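Local coordinates for SnoaL-like domain-containing protein (Agrobacterium tumefaciens str. C58, PDB 3DXO) that is of unknown function but, as a SnoaL-like member of the NTF2 clan, is a putative isomerase that may bind a small molecule in its cone-shaped fold, at residues L13-N17 / R66-A70; W32-Y38 / Q48-M54; Y38-L42 / V112-L116; N78-W84 / G97-L103. One frame throughout, in Å; residues are numbered along the deposited sequence.

Contact 1 (L13-N17 / R66-A70); sequences LAAWN and RFVLA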
loop_
_atom_site.group_PDB
_atom_site.type_symbol
_atom_site.label_atom_id
_atom_site.label_comp_id
_atom_site.label_asym_id
_atom_site.label_seq_id
_atom_site.Cartn_x
_atom_site.Cartn_y
_atom_site.Cartn_z
ATOM N N LEU B 13 -6.295 13.098 -6.190
ATOM C CA LEU B 13 -7.532 12.886 -6.943
ATOM C C LEU B 13 -7.904 14.080 -7.835
ATOM O O LEU B 13 -8.490 13.898 -8.904
ATOM C CB LEU B 13 -8.693 12.536 -5.998
ATOM C CG LEU B 13 -8.666 11.130 -5.340
ATOM C CD1 LEU B 13 -9.843 10.935 -4.343
ATOM C CD2 LEU B 13 -8.651 10.006 -6.382
ATOM N N ALA B 14 -7.555 15.290 -7.401
ATOM C CA ALA B 14 -7.822 16.516 -8.174
ATOM C C ALA B 14 -7.161 16.431 -9.557
ATOM O O ALA B 14 -7.752 16.852 -10.571
ATOM C CB ALA B 14 -7.323 17.719 -7.447
ATOM N N ALA B 15 -5.949 15.878 -9.589
ATOM C CA ALA B 15 -5.230 15.704 -10.824
ATOM C C ALA B 15 -5.970 14.697 -11.683
ATOM O O ALA B 15 -6.102 14.928 -12.856
ATOM C CB ALA B 15 -3.793 15.259 -10.571
ATOM N N TRP B 16 -6.450 13.590 -11.119
ATOM C CA TRP B 16 -7.162 12.591 -11.933
ATOM C C TRP B 16 -8.520 13.077 -12.424
ATOM O O TRP B 16 -9.019 12.606 -13.420
ATOM C CB TRP B 16 -7.356 11.268 -11.180
ATOM C CG TRP B 16 -6.142 10.419 -11.169
ATOM C CD1 TRP B 16 -5.136 10.454 -10.262
ATOM C CD2 TRP B 16 -5.787 9.408 -12.127
ATOM N NE1 TRP B 16 -4.182 9.515 -10.575
ATOM C CE2 TRP B 16 -4.552 8.861 -11.716
ATOM C CE3 TRP B 16 -6.419 8.875 -13.255
ATOM C CZ2 TRP B 16 -3.924 7.835 -12.404
ATOM C CZ3 TRP B 16 -5.798 7.856 -13.943
ATOM C CH2 TRP B 16 -4.559 7.350 -13.527
ATOM N N ASN B 17 -9.130 14.002 -11.712
ATOM C CA ASN B 17 -10.460 14.491 -12.081
ATOM C C ASN B 17 -10.458 15.748 -12.905
ATOM O O ASN B 17 -11.510 16.255 -13.268
ATOM C CB ASN B 17 -11.277 14.745 -10.819
ATOM C CG ASN B 17 -11.731 13.486 -10.177
ATOM O OD1 ASN B 17 -12.267 12.600 -10.847
ATOM N ND2 ASN B 17 -11.564 13.397 -8.856
ATOM N N ARG B 66 -15.477 9.480 -12.943
ATOM C CA ARG B 66 -14.886 10.291 -11.904
ATOM C C ARG B 66 -14.311 9.401 -10.829
ATOM O O ARG B 66 -14.690 8.250 -10.709
ATOM C CB ARG B 66 -15.947 11.139 -11.291
ATOM C CG ARG B 66 -16.426 12.259 -12.131
ATOM C CD ARG B 66 -17.817 12.650 -11.689
ATOM N NE ARG B 66 -17.823 12.806 -10.242
ATOM C CZ ARG B 66 -18.896 12.640 -9.467
ATOM N NH1 ARG B 66 -20.084 12.271 -10.010
ATOM N NH2 ARG B 66 -18.766 12.816 -8.137
ATOM N N PHE B 67 -13.406 9.948 -10.027
ATOM C CA PHE B 67 -12.761 9.206 -8.927
ATOM C C PHE B 67 -13.081 9.920 -7.613
ATOM O O PHE B 67 -12.558 10.985 -7.381
ATOM C CB PHE B 67 -11.244 9.139 -9.186
ATOM C CG PHE B 67 -10.900 8.674 -10.568
ATOM C CD1 PHE B 67 -10.790 9.575 -11.607
ATOM C CD2 PHE B 67 -10.763 7.337 -10.840
ATOM C CE1 PHE B 67 -10.503 9.154 -12.900
ATOM C CE2 PHE B 67 -10.467 6.893 -12.133
ATOM C CZ PHE B 67 -10.344 7.803 -13.162
ATOM N N VAL B 68 -13.924 9.334 -6.770
ATOM C CA VAL B 68 -14.376 9.983 -5.559
ATOM C C VAL B 68 -13.793 9.293 -4.336
ATOM O O VAL B 68 -13.791 8.061 -4.223
ATOM C CB VAL B 68 -15.915 9.954 -5.486
ATOM C CG1 VAL B 68 -16.398 10.612 -4.237
ATOM C CG2 VAL B 68 -16.498 10.594 -6.723
ATOM N N LEU B 69 -13.334 10.107 -3.398
ATOM C CA LEU B 69 -12.700 9.608 -2.204
ATOM C C LEU B 69 -13.706 8.776 -1.403
ATOM O O LEU B 69 -14.876 9.102 -1.377
ATOM C CB LEU B 69 -12.168 10.787 -1.384
ATOM C CG LEU B 69 -11.259 10.581 -0.171
ATOM C CD1 LEU B 69 -9.900 9.968 -0.546
ATOM C CD2 LEU B 69 -11.074 11.925 0.494
ATOM N N ALA B 70 -13.232 7.673 -0.825
ATOM C CA ALA B 70 -14.017 6.769 0.007
ATOM C C ALA B 70 -13.281 6.633 1.339
ATOM O O ALA B 70 -12.064 6.473 1.373
ATOM C CB ALA B 70 -14.160 5.418 -0.654
#
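With chi1 near -74° in Asn17 and -50° in Phe67, each side chain swings anti to its own carbonyl carbon, and the amide of Asn17 is thereby laid along the backbone of Phe67. The amide then makes a two-point grip. Asn17 OD1 accepts from Phe67 N at 3.0 Å, with the N-H directed at a lone pair in the carbonyl plane, while Asn17 ND2 gives an almost straight bond to Phe67 O, also 3.0 Å. Asparagine suits this place because one short, flat group both donates and accepts, imitating the edge of a neighbouring strand. Beside the amide, the Phe67 ring receives the edge of the Trp16 six-membered ring on its face, a T-shaped pair with centroids 5.5 Å apart and planes at 66°. Leu13 fills the next stretch with its two methyls: CD2 rests 3.9 Å from Phe67 CB, and CD1 lies 3.8 Å from Leu69 CB. Helix 3-17 is thus joined to strand 66-76, an outermost strand of the sheet within the chain. Trp16 also packs on Met54, Ile55 and Ala58 of helix 47-61, whereas Phe67 meets Trp84 of the adjoining strand 79-87.

Contact 2 (W32-Y38 / Q48-M54); sequences WAENTRY and QQGIAAM
In this NTF2-like alpha+beta fold, helix 47-61 packs against the chain that rounds a corner into strand 36-39; the strand and helix segments run 27° apart, their axes 8.6 Å from each other. Ile51 lies at the centre of the contact. Its CD1 end touches the indole of Trp32, the CB of Tyr38 at 3.9 Å, and the CG2 methyl of Thr36 at 3.7 Å, the last meeting tip to tip. Its other branch, CG2, lies over one face of the Trp32 five-membered ring, a CH-pi contact 4.2 Å from the centroid. A beta-branched residue suits the position, since its two arms can serve different neighbours. Thr36 turns its hydroxyl to Ile109 O of strand 109-117 and leaves its methyl to the helix. At the corner, the extended chain of Gln48 carries its amide to the backbone: NE2 donates to Trp32 O at 2.9 Å, approaching from above the carbonyl plane. Further along, selenomethionine Met54 crosses the ring of Tyr38 at about a right angle in a Met-aromatic contact. The Met54 side chain bends at its last torsion (chi3 70°), placing the CE methyl over the ring face, 3.6 Å from the Tyr38 centroid, with SE oblique to the ring.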
loop_
_atom_site.group_PDB
_atom_site.type_symbol
_atom_site.label_atom_id
_atom_site.label_comp_id
_atom_site.label_asym_id
_atom_site.label_seq_id
_atom_site.Cartn_x
_atom_site.Cartn_y
_atom_site.Cartn_z
ATOM N N TRP B 32 3.656 16.480 -8.101
ATOM C CA TRP B 32 4.596 15.366 -8.329
ATOM C C TRP B 32 6.067 15.749 -8.436
ATOM O O TRP B 32 6.382 16.823 -8.912
ATOM C CB TRP B 32 4.218 14.623 -9.607
ATOM C CG TRP B 32 3.257 13.493 -9.468
ATOM C CD1 TRP B 32 3.552 12.170 -9.582
ATOM C CD2 TRP B 32 1.856 13.569 -9.231
ATOM N NE1 TRP B 32 2.416 11.406 -9.439
ATOM C CE2 TRP B 32 1.359 12.242 -9.219
ATOM C CE3 TRP B 32 0.965 14.620 -9.028
ATOM C CZ2 TRP B 32 0.035 11.946 -9.001
ATOM C CZ3 TRP B 32 -0.371 14.315 -8.829
ATOM C CH2 TRP B 32 -0.817 12.989 -8.812
ATOM N N ALA B 33 6.950 14.840 -8.018
ATOM C CA ALA B 33 8.398 15.032 -8.123
ATOM C C ALA B 33 8.910 14.722 -9.540
ATOM O O ALA B 33 8.229 14.058 -10.327
ATOM C CB ALA B 33 9.117 14.169 -7.125
ATOM N N GLU B 34 10.100 15.224 -9.865
ATOM C CA GLU B 34 10.720 14.945 -11.159
ATOM C C GLU B 34 11.076 13.458 -11.229
ATOM O O GLU B 34 10.793 12.806 -12.228
ATOM C CB GLU B 34 11.920 15.868 -11.438
ATOM C CG GLU B 34 11.474 17.329 -11.577
ATOM C CD GLU B 34 12.534 18.304 -12.105
ATOM O OE1 GLU B 34 13.751 18.010 -12.096
ATOM O OE2 GLU B 34 12.119 19.404 -12.537
ATOM N N ASN B 35 11.677 12.925 -10.170
ATOM C CA ASN B 35 11.942 11.499 -10.075
ATOM C C ASN B 35 10.735 10.923 -9.394
ATOM O O ASN B 35 10.718 10.871 -8.163
ATOM C CB ASN B 35 13.146 11.204 -9.201
ATOM C CG ASN B 35 14.433 11.678 -9.809
ATOM O OD1 ASN B 35 14.444 12.534 -10.689
ATOM N ND2 ASN B 35 15.548 11.134 -9.324
ATOM N N THR B 36 9.714 10.542 -10.156
ATOM C CA THR B 36 8.496 9.987 -9.586
ATOM C C THR B 36 8.110 8.767 -10.398
ATOM O O THR B 36 8.498 8.649 -11.568
ATOM C CB THR B 36 7.326 11.006 -9.542
ATOM O OG1 THR B 36 6.244 10.457 -8.778
ATOM C CG2 THR B 36 6.830 11.371 -10.944
ATOM N N ARG B 37 7.331 7.874 -9.786
ATOM C CA ARG B 37 6.999 6.592 -10.392
ATOM C C ARG B 37 5.590 6.173 -9.979
ATOM O O ARG B 37 5.201 6.324 -8.815
ATOM C CB ARG B 37 7.987 5.569 -9.836
ATOM C CG ARG B 37 8.282 4.351 -10.654
ATOM C CD ARG B 37 9.599 4.485 -11.377
ATOM N NE ARG B 37 10.196 3.156 -11.512
ATOM C CZ ARG B 37 9.857 2.253 -12.438
ATOM N NH1 ARG B 37 8.903 2.525 -13.350
ATOM N NH2 ARG B 37 10.480 1.064 -12.451
ATOM N N TYR B 38 4.843 5.623 -10.921
ATOM C CA TYR B 38 3.491 5.142 -10.669
ATOM C C TYR B 38 3.319 3.726 -11.229
ATOM O O TYR B 38 3.824 3.396 -12.292
ATOM C CB TYR B 38 2.473 6.091 -11.331
ATOM C CG TYR B 38 1.032 5.672 -11.208
ATOM C CD1 TYR B 38 0.513 4.654 -12.004
ATOM C CD2 TYR B 38 0.185 6.297 -10.324
ATOM C CE1 TYR B 38 -0.818 4.252 -11.902
ATOM C CE2 TYR B 38 -1.138 5.918 -10.214
ATOM C CZ TYR B 38 -1.640 4.889 -11.006
ATOM O OH TYR B 38 -2.957 4.481 -10.899
ATOM N N GLN B 48 7.035 13.600 -14.361
ATOM C CA GLN B 48 5.872 14.455 -14.384
ATOM C C GLN B 48 5.147 14.333 -15.710
ATOM O O GLN B 48 3.913 14.153 -15.748
ATOM C CB GLN B 48 6.301 15.889 -14.149
ATOM C CG GLN B 48 6.752 16.125 -12.723
ATOM C CD GLN B 48 7.501 17.410 -12.578
ATOM O OE1 GLN B 48 7.969 17.969 -13.550
ATOM N NE2 GLN B 48 7.645 17.872 -11.362
ATOM N N GLN B 49 5.920 14.414 -16.795
ATOM C CA GLN B 49 5.371 14.311 -18.156
ATOM C C GLN B 49 4.599 13.006 -18.291
ATOM O O GLN B 49 3.399 13.025 -18.546
ATOM C CB GLN B 49 6.479 14.315 -19.214
ATOM C CG GLN B 49 7.355 15.546 -19.262
ATOM C CD GLN B 49 6.694 16.743 -19.958
ATOM O OE1 GLN B 49 5.457 16.904 -19.931
ATOM N NE2 GLN B 49 7.524 17.608 -20.568
ATOM N N GLY B 50 5.295 11.888 -18.070
ATOM C CA GLY B 50 4.743 10.545 -18.216
ATOM C C GLY B 50 3.468 10.278 -17.453
ATOM O O GLY B 50 2.542 9.657 -17.988
ATOM N N ILE B 51 3.425 10.737 -16.202
ATOM C CA ILE B 51 2.244 10.563 -15.377
ATOM C C ILE B 51 1.101 11.416 -15.914
ATOM O O ILE B 51 -0.039 10.950 -16.004
ATOM C CB ILE B 51 2.551 10.822 -13.913
ATOM C CG1 ILE B 51 3.303 9.588 -13.388
ATOM C CG2 ILE B 51 1.288 11.030 -13.161
ATOM C CD1 ILE B 51 3.750 9.676 -11.975
ATOM N N ALA B 52 1.404 12.651 -16.307
ATOM C CA ALA B 52 0.385 13.509 -16.948
ATOM C C ALA B 52 -0.180 12.797 -18.208
ATOM O O ALA B 52 -1.404 12.735 -18.398
ATOM C CB ALA B 52 0.966 14.895 -17.299
ATOM N N ALA B 53 0.714 12.234 -19.027
ATOM C CA ALA B 53 0.311 11.522 -20.253
ATOM C C ALA B 53 -0.541 10.291 -19.885
ATOM O O ALA B 53 -1.645 10.105 -20.401
ATOM C CB ALA B 53 1.518 11.139 -21.094
HETATM N N MSE B 54 -0.046 9.493 -18.944
HETATM C CA MSE B 54 -0.768 8.313 -18.464
HETATM C C MSE B 54 -2.202 8.642 -18.033
HETATM O O MSE B 54 -3.135 7.989 -18.475
HETATM C CB MSE B 54 -0.011 7.699 -17.294
HETATM C CG MSE B 54 -0.449 6.336 -16.876
HETATM SE SE MSE B 54 0.363 5.934 -15.183
HETATM C CE MSE B 54 -0.613 7.130 -14.133
#

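Contact 3 (Y38-L42 / V112-L116); sequences YVDPL and VVGFL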
loop_
_atom_site.group_PDB
_atom_site.type_symbol
_atom_site.label_atom_id
_atom_site.label_comp_id
_atom_site.label_asym_id
_atom_site.label_seq_id
_atom_site.Cartn_x
_atom_site.Cartn_y
_atom_site.Cartn_z
ATOM N N TYR B 38 4.843 5.623 -10.921
ATOM C CA TYR B 38 3.491 5.142 -10.669
ATOM C C TYR B 38 3.319 3.726 -11.229
ATOM O O TYR B 38 3.824 3.396 -12.292
ATOM C CB TYR B 38 2.473 6.091 -11.331
ATOM C CG TYR B 38 1.032 5.672 -11.208
ATOM C CD1 TYR B 38 0.513 4.654 -12.004
ATOM C CD2 TYR B 38 0.185 6.297 -10.324
ATOM C CE1 TYR B 38 -0.818 4.252 -11.902
ATOM C CE2 TYR B 38 -1.138 5.918 -10.214
ATOM C CZ TYR B 38 -1.640 4.889 -11.006
ATOM O OH TYR B 38 -2.957 4.481 -10.899
ATOM N N VAL B 39 2.610 2.886 -10.499
ATOM C CA VAL B 39 2.247 1.562 -10.998
ATOM C C VAL B 39 0.975 1.072 -10.314
ATOM O O VAL B 39 0.845 1.162 -9.083
ATOM C CB VAL B 39 3.378 0.474 -10.856
ATOM C CG1 VAL B 39 3.654 0.125 -9.397
ATOM C CG2 VAL B 39 2.983 -0.774 -11.622
ATOM N N ASP B 40 0.036 0.590 -11.127
ATOM C CA ASP B 40 -1.196 -0.051 -10.628
ATOM C C ASP B 40 -1.402 -1.336 -11.458
ATOM O O ASP B 40 -0.531 -1.698 -12.270
ATOM C CB ASP B 40 -2.398 0.928 -10.622
ATOM C CG ASP B 40 -2.944 1.259 -12.025
ATOM O OD1 ASP B 40 -2.747 0.498 -13.012
ATOM O OD2 ASP B 40 -3.603 2.307 -12.124
ATOM N N PRO B 41 -2.538 -2.033 -11.286
ATOM C CA PRO B 41 -2.620 -3.302 -12.071
ATOM C C PRO B 41 -2.763 -3.146 -13.586
ATOM O O PRO B 41 -2.553 -4.110 -14.311
ATOM C CB PRO B 41 -3.866 -4.007 -11.509
ATOM C CG PRO B 41 -4.309 -3.183 -10.310
ATOM C CD PRO B 41 -3.722 -1.804 -10.446
ATOM N N LEU B 42 -3.118 -1.959 -14.058
ATOM C CA LEU B 42 -3.335 -1.715 -15.488
ATOM C C LEU B 42 -2.321 -0.774 -16.152
ATOM O O LEU B 42 -2.229 -0.706 -17.369
ATOM C CB LEU B 42 -4.699 -1.037 -15.646
ATOM C CG LEU B 42 -5.929 -1.749 -15.084
ATOM C CD1 LEU B 42 -7.214 -0.883 -15.175
ATOM C CD2 LEU B 42 -6.067 -3.097 -15.814
ATOM N N VAL B 112 3.918 6.021 -6.237
ATOM C CA VAL B 112 2.537 5.606 -5.998
ATOM C C VAL B 112 2.303 4.173 -6.444
ATOM O O VAL B 112 2.684 3.786 -7.545
ATOM C CB VAL B 112 1.526 6.485 -6.717
ATOM C CG1 VAL B 112 0.119 5.884 -6.549
ATOM C CG2 VAL B 112 1.587 7.929 -6.177
ATOM N N VAL B 113 1.690 3.381 -5.578
ATOM C CA VAL B 113 1.377 2.017 -5.913
ATOM C C VAL B 113 -0.127 1.834 -5.692
ATOM O O VAL B 113 -0.596 1.920 -4.571
ATOM C CB VAL B 113 2.208 0.996 -5.074
ATOM C CG1 VAL B 113 1.785 -0.432 -5.379
ATOM C CG2 VAL B 113 3.706 1.163 -5.332
ATOM N N GLY B 114 -0.870 1.565 -6.768
ATOM C CA GLY B 114 -2.315 1.384 -6.698
ATOM C C GLY B 114 -2.793 -0.048 -6.824
ATOM O O GLY B 114 -2.103 -0.894 -7.409
ATOM N N PHE B 115 -3.975 -0.322 -6.264
ATOM C CA PHE B 115 -4.617 -1.645 -6.312
ATOM C C PHE B 115 -6.118 -1.482 -6.649
ATOM O O PHE B 115 -6.681 -0.439 -6.428
ATOM C CB PHE B 115 -4.459 -2.357 -4.973
ATOM C CG PHE B 115 -3.030 -2.573 -4.555
ATOM C CD1 PHE B 115 -2.342 -1.601 -3.832
ATOM C CD2 PHE B 115 -2.376 -3.755 -4.879
ATOM C CE1 PHE B 115 -1.019 -1.794 -3.450
ATOM C CE2 PHE B 115 -1.064 -3.969 -4.488
ATOM C CZ PHE B 115 -0.376 -2.982 -3.761
ATOM N N LEU B 116 -6.758 -2.509 -7.191
ATOM C CA LEU B 116 -8.182 -2.439 -7.531
ATOM C C LEU B 116 -9.034 -3.137 -6.481
ATOM O O LEU B 116 -8.604 -4.128 -5.897
ATOM C CB LEU B 116 -8.444 -3.050 -8.906
ATOM C CG LEU B 116 -7.978 -2.134 -10.049
ATOM C CD1 LEU B 116 -7.949 -2.958 -11.369
ATOM C CD2 LEU B 116 -8.803 -0.769 -10.219
#
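Parallel strand pairing joins the end of strand 36-39 to strand 109-117 within the mixed sheet, and the pairing gives way to a turn just beyond it. Val39 supplies both bonds: Val39 N donates to Val112 O at 3.1 Å, and Val39 O accepts from Gly114 N at 2.9 Å. Together they straddle Val113, as parallel strands require. CA-H...O contacts reinforce the seam, among them Asp40 CA to Gly114 O. Gly114, with no side chain, lets the backbone of Asp40 lie close, CA to CA 4.3 Å. Gly114 O also accepts from His76 NE2 of the second subunit.

On one face, Val112 CG1 approaches the Tyr38 ring obliquely, 3.8 Å from CD2. On the other, Val39 and Val113 lie side by side, CG1 to CG2 at 4.2 Å, where Phe79 of the second subunit packs on both. Beta-branched valines fit such extended backbone. Past the pairing, Pro41 CG rests 3.8 Å from Leu116 CD1.

Asp40 holds the turn. With chi1 at 72° its carboxylate stands between its own N and carbonyl carbon, where OD2 accepts from Tyr38 OH at 2.6 Å and OD1 from Leu42 N at 2.7 Å. These two bonds tie strand to turn and fix the rotation of the carboxylate, which also lies close to a bound PEG. The OD1 bond defines an Asx turn, which here ends strand 36-39 of the SnoaL-like sheet.

Contact 4 (N78-W84 / G97-L103); sequences NFTRFSW and GTDVVSL
Gly97 lies against one face of the Trp84 indole, its N centred 3.3 Å above the ring plane and its CA in CH-pi contact with the six-membered ring. At the indole edge, in plane, stands Asp99 OD2, which accepts from Trp84 NE1 at 3.0 Å on the syn side of the carboxylate. A chi1 of 54° folds the Trp84 ring back across the neighbouring strand; glycine, with no side chain, lets the indole lie flat on its backbone. Phe82 is turned in the same sense (chi1 61°): Asp99 CB lies over one face of its ring, while Val101 CG2 meets it obliquely, 3.6 Å from CE2. The indole N-H grips the carboxylate in a bent bond (131° at the hydrogen), whereas Phe82 only packs against Asp99 CB and OD2.

The backbones form the antiparallel hairpin of strands 79-87 and 93-103, between strand 109-117 and the outermost strand 66-76 of the curved NTF2-like sheet. Thr80 with Val101, Phe82 with Asp99 and Trp84 with Gly97 are hydrogen-bonded pairs, each joined by two N-H...O bonds; Val101 N to Thr80 O measures 2.9 Å. Arg81 with Val100 and Ser83 with Thr98 are the non-hydrogen-bonded pairs between them, and Phe79 with Ser102 follows beyond Thr80. At the far end, Asn78 ND2 adds a side-chain bond to Leu103 O at 2.7 Å.

Phe82 and Asp99 face helix 3-17, touching Ala9 and Tyr12. The other face meets the second subunit: Phe79 packs on its Val113, Val100 on its Phe115, and the Arg81 guanidinium bridges Asp74 of its own chain and Asp117 of the second subunit.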
loop_
_atom_site.group_PDB
_atom_site.type_symbol
_atom_site.label_atom_id
_atom_site.label_comp_id
_atom_site.label_asym_id
_atom_site.label_seq_id
_atom_site.Cartn_x
_atom_site.Cartn_y
_atom_site.Cartn_z
ATOM N N ASN B 78 6.168 9.781 5.627
ATOM C CA ASN B 78 5.878 10.321 4.303
ATOM C C ASN B 78 4.906 9.428 3.514
ATOM O O ASN B 78 4.770 9.569 2.303
ATOM C CB ASN B 78 7.170 10.516 3.503
ATOM C CG ASN B 78 7.859 9.199 3.172
ATOM O OD1 ASN B 78 8.122 8.377 4.054
ATOM N ND2 ASN B 78 8.163 8.993 1.887
ATOM N N PHE B 79 4.232 8.502 4.194
ATOM C CA PHE B 79 3.231 7.645 3.529
ATOM C C PHE B 79 1.797 8.061 3.813
ATOM O O PHE B 79 1.430 8.351 4.960
ATOM C CB PHE B 79 3.382 6.175 3.944
ATOM C CG PHE B 79 4.636 5.549 3.453
ATOM C CD1 PHE B 79 4.765 5.196 2.115
ATOM C CD2 PHE B 79 5.690 5.319 4.315
ATOM C CE1 PHE B 79 5.930 4.624 1.645
ATOM C CE2 PHE B 79 6.852 4.739 3.851
ATOM C CZ PHE B 79 6.971 4.393 2.507
ATOM N N THR B 80 1.006 8.086 2.746
ATOM C CA THR B 80 -0.423 8.311 2.818
ATOM C C THR B 80 -1.142 7.141 2.127
ATOM O O THR B 80 -0.679 6.621 1.128
ATOM C CB THR B 80 -0.802 9.637 2.147
ATOM O OG1 THR B 80 -0.168 10.714 2.858
ATOM C CG2 THR B 80 -2.320 9.829 2.137
ATOM N N ARG B 81 -2.246 6.703 2.712
ATOM C CA ARG B 81 -3.092 5.663 2.138
ATOM C C ARG B 81 -4.532 6.135 2.086
ATOM O O ARG B 81 -5.050 6.701 3.055
ATOM C CB ARG B 81 -3.089 4.389 2.970
ATOM C CG ARG B 81 -4.195 3.430 2.506
ATOM C CD ARG B 81 -4.305 2.155 3.298
ATOM N NE ARG B 81 -4.686 2.368 4.681
ATOM C CZ ARG B 81 -5.153 1.412 5.462
ATOM N NH1 ARG B 81 -5.343 0.197 4.991
ATOM N NH2 ARG B 81 -5.449 1.670 6.721
ATOM N N PHE B 82 -5.182 5.858 0.965
ATOM C CA PHE B 82 -6.567 6.233 0.775
ATOM C C PHE B 82 -7.208 5.376 -0.284
ATOM O O PHE B 82 -6.519 4.716 -1.086
ATOM C CB PHE B 82 -6.679 7.709 0.373
ATOM C CG PHE B 82 -5.984 8.041 -0.908
ATOM C CD1 PHE B 82 -6.647 7.942 -2.118
ATOM C CD2 PHE B 82 -4.659 8.453 -0.906
ATOM C CE1 PHE B 82 -5.979 8.246 -3.334
ATOM C CE2 PHE B 82 -3.996 8.745 -2.093
ATOM C CZ PHE B 82 -4.651 8.645 -3.304
ATOM N N SER B 83 -8.536 5.389 -0.277
ATOM C CA SER B 83 -9.326 4.646 -1.257
ATOM C C SER B 83 -10.314 5.556 -1.960
ATOM O O SER B 83 -10.679 6.606 -1.440
ATOM C CB SER B 83 -10.025 3.454 -0.626
ATOM O OG SER B 83 -9.048 2.497 -0.257
ATOM N N TRP B 84 -10.707 5.143 -3.168
ATOM C CA TRP B 84 -11.611 5.920 -3.997
ATOM C C TRP B 84 -12.523 4.988 -4.775
ATOM O O TRP B 84 -12.182 3.839 -4.970
ATOM C CB TRP B 84 -10.806 6.797 -4.974
ATOM C CG TRP B 84 -9.852 6.003 -5.759
ATOM C CD1 TRP B 84 -8.547 5.783 -5.455
ATOM C CD2 TRP B 84 -10.123 5.248 -6.961
ATOM N NE1 TRP B 84 -7.974 4.973 -6.411
ATOM C CE2 TRP B 84 -8.920 4.619 -7.336
ATOM C CE3 TRP B 84 -11.258 5.049 -7.745
ATOM C CZ2 TRP B 84 -8.817 3.774 -8.455
ATOM C CZ3 TRP B 84 -11.156 4.221 -8.880
ATOM C CH2 TRP B 84 -9.938 3.599 -9.217
ATOM N N GLY B 97 -10.543 1.699 -6.187
ATOM C CA GLY B 97 -9.140 1.370 -5.912
ATOM C C GLY B 97 -8.651 1.849 -4.559
ATOM O O GLY B 97 -9.408 2.468 -3.793
ATOM N N THR B 98 -7.395 1.506 -4.266
ATOM C CA THR B 98 -6.702 1.932 -3.057
ATOM C C THR B 98 -5.271 2.261 -3.456
ATOM O O THR B 98 -4.688 1.548 -4.264
ATOM C CB THR B 98 -6.730 0.843 -1.978
ATOM O OG1 THR B 98 -8.096 0.626 -1.606
ATOM C CG2 THR B 98 -5.927 1.254 -0.747
ATOM N N ASP B 99 -4.710 3.334 -2.904
ATOM C CA ASP B 99 -3.348 3.714 -3.246
ATOM C C ASP B 99 -2.481 3.990 -2.028
ATOM O O ASP B 99 -2.971 4.412 -0.965
ATOM C CB ASP B 99 -3.335 5.011 -4.065
ATOM C CG ASP B 99 -4.108 4.912 -5.353
ATOM O OD1 ASP B 99 -3.601 4.329 -6.344
ATOM O OD2 ASP B 99 -5.212 5.503 -5.377
ATOM N N VAL B 100 -1.177 3.772 -2.212
ATOM C CA VAL B 100 -0.182 4.132 -1.221
ATOM C C VAL B 100 0.696 5.149 -1.943
ATOM O O VAL B 100 1.265 4.835 -2.973
ATOM C CB VAL B 100 0.599 2.934 -0.710
ATOM C CG1 VAL B 100 1.661 3.388 0.321
ATOM C CG2 VAL B 100 -0.373 1.969 -0.077
ATOM N N VAL B 101 0.768 6.363 -1.395
ATOM C CA VAL B 101 1.532 7.468 -1.968
ATOM C C VAL B 101 2.718 7.845 -1.062
ATOM O O VAL B 101 2.588 7.835 0.149
ATOM C CB VAL B 101 0.598 8.687 -2.147
ATOM C CG1 VAL B 101 1.355 9.894 -2.676
ATOM C CG2 VAL B 101 -0.533 8.327 -3.071
ATOM N N SER B 102 3.867 8.171 -1.643
ATOM C CA SER B 102 5.045 8.550 -0.873
ATOM C C SER B 102 5.468 9.952 -1.262
ATOM O O SER B 102 5.518 10.295 -2.447
ATOM C CB SER B 102 6.230 7.645 -1.182
ATOM O OG SER B 102 5.838 6.301 -1.311
ATOM N N LEU B 103 5.797 10.752 -0.264
ATOM C CA LEU B 103 6.293 12.084 -0.487
ATOM C C LEU B 103 7.791 12.055 -0.323
ATOM O O LEU B 103 8.301 11.306 0.495
ATOM C CB LEU B 103 5.642 13.063 0.493
ATOM C CG LEU B 103 4.406 13.798 -0.037
ATOM C CD1 LEU B 103 3.385 12.898 -0.769
ATOM C CD2 LEU B 103 3.751 14.559 1.062
#

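How the contacts relate
Contacts 1 to 4 all reach one mixed sheet. Contacts 2 and 3 share Tyr38, and Arg37 O to Val112 N at 2.9 Å probably continues the strand pairing between them. Contacts 3 and 4 have centres about 10 Å apart and are probably bonded from Phe115 N to Thr98 O (2.8 Å); both touch the second subunit. Contact 4 joins contact 1 through Ala70 N to Ser83 O, 2.8 Å, again a probable bond. Trp16 of contact 1 packs on Met54 and Tyr38 of contact 2, although those centres are about 17 Å apart. Side chains of Trp16, Tyr38, Asp40 and Trp84 each lie about 3 Å from bound PEG, probably a crystallisation additive, though such molecules often mark pockets.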